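Transcriptional regulator, TetR family (Myxococcus xanthus, PDB 5K7F) probably represses transcription as a DNA-binding regulator of isovaleryl coenzyme A biosynthesis, apparently with isovaleryl coenzyme A itself as effector. Local coordinates at residues Ile67-Gln78 against Arg106-Leu116. Sequence-based numbering, arbitrary orientation. Where two conformers were deposited one is given.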
loop_
_atom_site.group_PDB
_atom_site.type_symbol
_atom_site.label_atom_id
_atom_site.label_comp_id
_atom_site.label_asym_id
_atom_site.label_seq_id
_atom_site.Cartn_x
_atom_site.Cartn_y
_atom_site.Cartn_z
ATOM N N ILE A 67 -13.509 -14.048 -3.313
ATOM C CA ILE A 67 -12.837 -13.409 -2.183
ATOM C C ILE A 67 -12.892 -11.900 -2.357
ATOM O O ILE A 67 -13.207 -11.174 -1.398
ATOM C CB ILE A 67 -11.395 -13.922 -2.004
ATOM C CG1 ILE A 67 -11.378 -15.396 -1.587
ATOM C CG2 ILE A 67 -10.636 -13.104 -0.923
ATOM C CD1 ILE A 67 -10.014 -16.042 -1.707
ATOM N N MET A 68 -12.601 -11.399 -3.583
ATOM C CA MET A 68 -12.618 -9.959 -3.800
ATOM C C MET A 68 -14.022 -9.370 -3.605
ATOM O O MET A 68 -14.180 -8.299 -3.010
ATOM C CB MET A 68 -11.995 -9.650 -5.175
ATOM C CG MET A 68 -10.527 -10.059 -5.229
ATOM S SD MET A 68 -9.721 -9.632 -6.802
ATOM C CE MET A 68 -9.642 -7.871 -6.575
ATOM N N ASN A 69 -15.066 -10.051 -4.058
ATOM C CA ASN A 69 -16.422 -9.582 -3.792
ATOM C C ASN A 69 -16.747 -9.616 -2.303
ATOM O O ASN A 69 -17.464 -8.745 -1.793
ATOM C CB ASN A 69 -17.422 -10.434 -4.558
ATOM C CG ASN A 69 -17.712 -9.883 -5.926
ATOM O OD1 ASN A 69 -17.692 -8.663 -6.158
ATOM N ND2 ASN A 69 -18.040 -10.769 -6.829
ATOM N N TYR A 70 -16.229 -10.617 -1.595
ATOM C CA TYR A 70 -16.439 -10.674 -0.153
ATOM C C TYR A 70 -15.762 -9.484 0.508
ATOM O O TYR A 70 -16.338 -8.848 1.400
ATOM C CB TYR A 70 -15.899 -11.988 0.404
ATOM C CG TYR A 70 -16.058 -12.166 1.928
ATOM C CD1 TYR A 70 -17.154 -11.676 2.603
ATOM C CD2 TYR A 70 -15.082 -12.812 2.677
ATOM C CE1 TYR A 70 -17.284 -11.815 3.968
ATOM C CE2 TYR A 70 -15.223 -12.948 4.056
ATOM C CZ TYR A 70 -16.306 -12.452 4.680
ATOM O OH TYR A 70 -16.458 -12.576 6.051
ATOM N N GLY A 71 -14.570 -9.114 0.013
ATOM C CA GLY A 71 -13.882 -7.966 0.575
ATOM C C GLY A 71 -14.684 -6.690 0.400
ATOM O O GLY A 71 -14.713 -5.818 1.278
ATOM N N MET A 72 -15.320 -6.531 -0.749
ATOM C CA MET A 72 -16.133 -5.320 -0.900
ATOM C C MET A 72 -17.401 -5.373 -0.058
ATOM O O MET A 72 -17.895 -4.328 0.379
ATOM C CB MET A 72 -16.486 -5.099 -2.356
ATOM C CG MET A 72 -15.289 -4.654 -3.247
ATOM S SD MET A 72 -14.166 -3.435 -2.506
ATOM C CE MET A 72 -15.259 -2.035 -2.237
ATOM N N ASP A 73 -17.974 -6.564 0.127
ATOM C CA ASP A 73 -19.073 -6.748 1.075
ATOM C C ASP A 73 -18.651 -6.342 2.473
ATOM O O ASP A 73 -19.455 -5.794 3.244
ATOM C CB ASP A 73 -19.531 -8.204 1.097
ATOM C CG ASP A 73 -20.373 -8.582 -0.081
ATOM O OD1 ASP A 73 -20.823 -7.696 -0.807
ATOM O OD2 ASP A 73 -20.636 -9.801 -0.230
ATOM N N LEU A 74 -17.395 -6.616 2.831
ATOM C CA LEU A 74 -16.925 -6.244 4.154
ATOM C C LEU A 74 -16.810 -4.732 4.301
ATOM O O LEU A 74 -17.088 -4.202 5.382
ATOM C CB LEU A 74 -15.586 -6.907 4.464
ATOM C CG LEU A 74 -15.646 -8.401 4.662
ATOM C CD1 LEU A 74 -14.273 -9.002 4.952
ATOM C CD2 LEU A 74 -16.670 -8.722 5.833
ATOM N N PHE A 75 -16.336 -4.025 3.258
ATOM C CA PHE A 75 -16.364 -2.553 3.295
ATOM C C PHE A 75 -17.781 -2.020 3.571
ATOM O O PHE A 75 -17.959 -1.074 4.346
ATOM C CB PHE A 75 -15.767 -1.963 1.988
ATOM C CG PHE A 75 -14.250 -1.766 2.043
ATOM C CD1 PHE A 75 -13.707 -0.574 2.532
ATOM C CD2 PHE A 75 -13.365 -2.762 1.618
ATOM C CE1 PHE A 75 -12.364 -0.375 2.585
ATOM C CE2 PHE A 75 -11.972 -2.575 1.696
ATOM C CZ PHE A 75 -11.480 -1.378 2.192
ATOM N N GLU A 76 -18.807 -2.609 2.960
ATOM C CA GLU A 76 -20.180 -2.235 3.300
ATOM C C GLU A 76 -20.529 -2.573 4.753
ATOM O O GLU A 76 -21.053 -1.740 5.499
ATOM C CB GLU A 76 -21.165 -2.948 2.366
ATOM C CG GLU A 76 -22.625 -2.746 2.762
ATOM C CD GLU A 76 -23.097 -1.304 2.608
ATOM O OE1 GLU A 76 -22.454 -0.525 1.841
ATOM O OE2 GLU A 76 -24.135 -0.974 3.235
ATOM N N GLU A 77 -20.271 -3.810 5.159
ATOM C CA GLU A 77 -20.765 -4.305 6.432
ATOM C C GLU A 77 -19.999 -3.728 7.614
ATOM O O GLU A 77 -20.577 -3.499 8.691
ATOM C CB GLU A 77 -20.674 -5.818 6.418
ATOM C CG GLU A 77 -21.556 -6.399 5.337
ATOM C CD GLU A 77 -21.483 -7.907 5.266
ATOM O OE1 GLU A 77 -20.765 -8.517 6.099
ATOM O OE2 GLU A 77 -22.159 -8.473 4.378
ATOM N N GLN A 78 -18.700 -3.529 7.449
ATOM C CA GLN A 78 -17.852 -3.101 8.545
ATOM C C GLN A 78 -17.512 -1.628 8.503
ATOM O O GLN A 78 -16.934 -1.127 9.471
ATOM C CB GLN A 78 -16.549 -3.898 8.559
ATOM C CG GLN A 78 -16.690 -5.373 8.763
ATOM C CD GLN A 78 -17.283 -5.678 10.145
ATOM O OE1 GLN A 78 -16.806 -5.139 11.163
ATOM N NE2 GLN A 78 -18.299 -6.525 10.193
ATOM N N ARG A 106 -8.155 -6.471 11.912
ATOM C CA ARG A 106 -8.788 -7.599 12.607
ATOM C C ARG A 106 -8.329 -8.928 11.996
ATOM O O ARG A 106 -8.310 -9.110 10.775
ATOM C CB ARG A 106 -10.307 -7.480 12.549
ATOM C CG ARG A 106 -10.913 -6.308 13.340
ATOM C CD ARG A 106 -12.374 -6.653 13.847
ATOM N NE ARG A 106 -13.087 -5.502 14.372
ATOM C CZ ARG A 106 -13.635 -4.546 13.637
ATOM N NH1 ARG A 106 -13.524 -4.564 12.306
ATOM N NH2 ARG A 106 -14.258 -3.560 14.246
ATOM N N GLY A 107 -7.945 -9.869 12.848
ATOM C CA GLY A 107 -7.463 -11.141 12.345
ATOM C C GLY A 107 -8.381 -11.794 11.319
ATOM O O GLY A 107 -7.906 -12.347 10.327
ATOM N N TRP A 108 -9.711 -11.745 11.541
ATOM C CA TRP A 108 -10.595 -12.501 10.654
ATOM C C TRP A 108 -10.771 -11.873 9.278
ATOM O O TRP A 108 -11.113 -12.592 8.340
ATOM C CB TRP A 108 -11.980 -12.742 11.279
ATOM C CG TRP A 108 -12.828 -11.557 11.573
ATOM C CD1 TRP A 108 -12.890 -10.858 12.748
ATOM C CD2 TRP A 108 -13.749 -10.923 10.679
ATOM N NE1 TRP A 108 -13.799 -9.828 12.642
ATOM C CE2 TRP A 108 -14.359 -9.867 11.390
ATOM C CE3 TRP A 108 -14.153 -11.172 9.362
ATOM C CZ2 TRP A 108 -15.323 -9.035 10.814
ATOM C CZ3 TRP A 108 -15.129 -10.334 8.789
ATOM C CH2 TRP A 108 -15.683 -9.282 9.514
ATOM N N SER A 109 -10.538 -10.567 9.114
ATOM C CA SER A 109 -10.793 -9.905 7.844
ATOM C C SER A 109 -9.522 -9.521 7.087
ATOM O O SER A 109 -9.607 -9.213 5.902
ATOM C CB SER A 109 -11.645 -8.645 8.084
ATOM O OG SER A 109 -11.009 -7.797 9.029
ATOM N N LYS A 110 -8.349 -9.566 7.722
ATOM C CA LYS A 110 -7.186 -8.874 7.164
ATOM C C LYS A 110 -6.701 -9.481 5.848
ATOM O O LYS A 110 -6.254 -8.750 4.965
ATOM C CB LYS A 110 -6.053 -8.836 8.197
ATOM C CG LYS A 110 -5.485 -10.148 8.610
ATOM C CD LYS A 110 -4.659 -9.994 9.892
ATOM C CE LYS A 110 -4.008 -11.325 10.280
ATOM N NZ LYS A 110 -2.873 -11.657 9.388
ATOM N N GLU A 111 -6.754 -10.810 5.682
ATOM C CA GLU A 111 -6.209 -11.385 4.458
ATOM C C GLU A 111 -7.166 -11.228 3.283
ATOM O O GLU A 111 -6.710 -11.048 2.153
ATOM C CB GLU A 111 -5.866 -12.856 4.643
ATOM C CG GLU A 111 -4.693 -13.053 5.566
ATOM C CD GLU A 111 -5.110 -13.431 6.964
ATOM O OE1 GLU A 111 -6.329 -13.546 7.233
ATOM O OE2 GLU A 111 -4.207 -13.611 7.798
ATOM N N VAL A 112 -8.482 -11.314 3.527
ATOM C CA VAL A 112 -9.463 -10.984 2.482
ATOM C C VAL A 112 -9.167 -9.598 1.909
ATOM O O VAL A 112 -9.164 -9.393 0.689
ATOM C CB VAL A 112 -10.903 -11.090 3.035
ATOM C CG1 VAL A 112 -11.958 -10.565 2.039
ATOM C CG2 VAL A 112 -11.243 -12.534 3.370
ATOM N N ILE A 113 -8.885 -8.626 2.774
ATOM C CA ILE A 113 -8.710 -7.260 2.295
ATOM C C ILE A 113 -7.371 -7.119 1.563
ATOM O O ILE A 113 -7.252 -6.379 0.588
ATOM C CB ILE A 113 -8.836 -6.272 3.472
ATOM C CG1 ILE A 113 -10.179 -6.447 4.233
ATOM C CG2 ILE A 113 -8.590 -4.829 3.035
ATOM C CD1 ILE A 113 -11.474 -6.253 3.374
ATOM N N ILE A 114 -6.333 -7.809 2.034
ATOM C CA ILE A 114 -5.061 -7.801 1.330
ATOM C C ILE A 114 -5.248 -8.287 -0.106
ATOM O O ILE A 114 -4.703 -7.703 -1.061
ATOM C CB ILE A 114 -4.058 -8.675 2.106
ATOM C CG1 ILE A 114 -3.720 -7.981 3.430
ATOM C CG2 ILE A 114 -2.824 -8.996 1.276
ATOM C CD1 ILE A 114 -2.915 -8.861 4.358
ATOM N N ILE A 115 -6.005 -9.374 -0.279
ATOM C CA ILE A 115 -6.153 -9.931 -1.615
ATOM C C ILE A 115 -6.936 -8.979 -2.506
ATOM O O ILE A 115 -6.636 -8.834 -3.703
ATOM C CB ILE A 115 -6.791 -11.323 -1.535
ATOM C CG1 ILE A 115 -5.761 -12.314 -1.004
ATOM C CG2 ILE A 115 -7.331 -11.762 -2.887
ATOM C CD1 ILE A 115 -6.385 -13.581 -0.497
ATOM N N LEU A 116 -7.915 -8.283 -1.925
ATOM C CA LEU A 116 -8.698 -7.285 -2.648
ATOM C C LEU A 116 -7.821 -6.269 -3.377
ATOM O O LEU A 116 -8.172 -5.804 -4.470
ATOM C CB LEU A 116 -9.614 -6.582 -1.659
ATOM C CG LEU A 116 -10.523 -5.506 -2.198
ATOM C CD1 LEU A 116 -11.415 -6.029 -3.338
ATOM C CD2 LEU A 116 -11.347 -5.019 -1.002
HETATM O O HOH W 1 -14.560 -2.052 10.971
#
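Arg106 meets Gln78 mainly through a water, which accepts from Arg106 NH1 at the edge of the guanidinium and donates to Gln78 O; the direct approach, NH1 to Gln78 OE1, is a loose 3.5 Å. In Trp108 a chi1 of 64°, with CG between the backbone N and the carbonyl carbon, helps bring the six-membered ring to helix 60-83. Gln78 NE2 lies in the plane of that ring at its edge, 3.9 Å from Trp108 CH2, and Leu74 CD2 adjoins Trp108 CZ3 at 3.7 Å, also near the plane. Were Gln78 an alanine, this indole edge would probably lose its amide neighbour and Arg106 the nearby side-chain amide oxygen. Ser109 offers CB to Leu74 CD1; its hydroxyl is hydrogen-bonded to Leu103 O. Val112 is a knob among Ile67, Tyr70, Gly71 and Leu74, its CG1 3.5 Å from Gly71 CA, while the Tyr70 hydroxyl is hydrogen-bonded to Glu23. Such knobs-into-holes packing, with the axes of 67-78 and 110-116 approaching to 8.4 Å at a crossing angle of -113°, illustrates how the TetR fold joins helix 60-83, the connector from the DNA-binding domain, to helix 110-117 of the effector domain. Ile113 rests CD1 near both Gly71 O and Phe75 CE2. Ile115 sets CG2 against Ile67 CG2 and also touches Ala26 on helix 18-32. An anti chi1 (-180°) carries both methyls of Leu116 into a second hole, formed by Met68, Gly71, Met72 and Phe75, its CD2 3.6 Å from Met72 SD and 3.7 Å from Phe75 CE2; Met68 CE reaches Leu116 O, which accepts a hydrogen bond from Lys134.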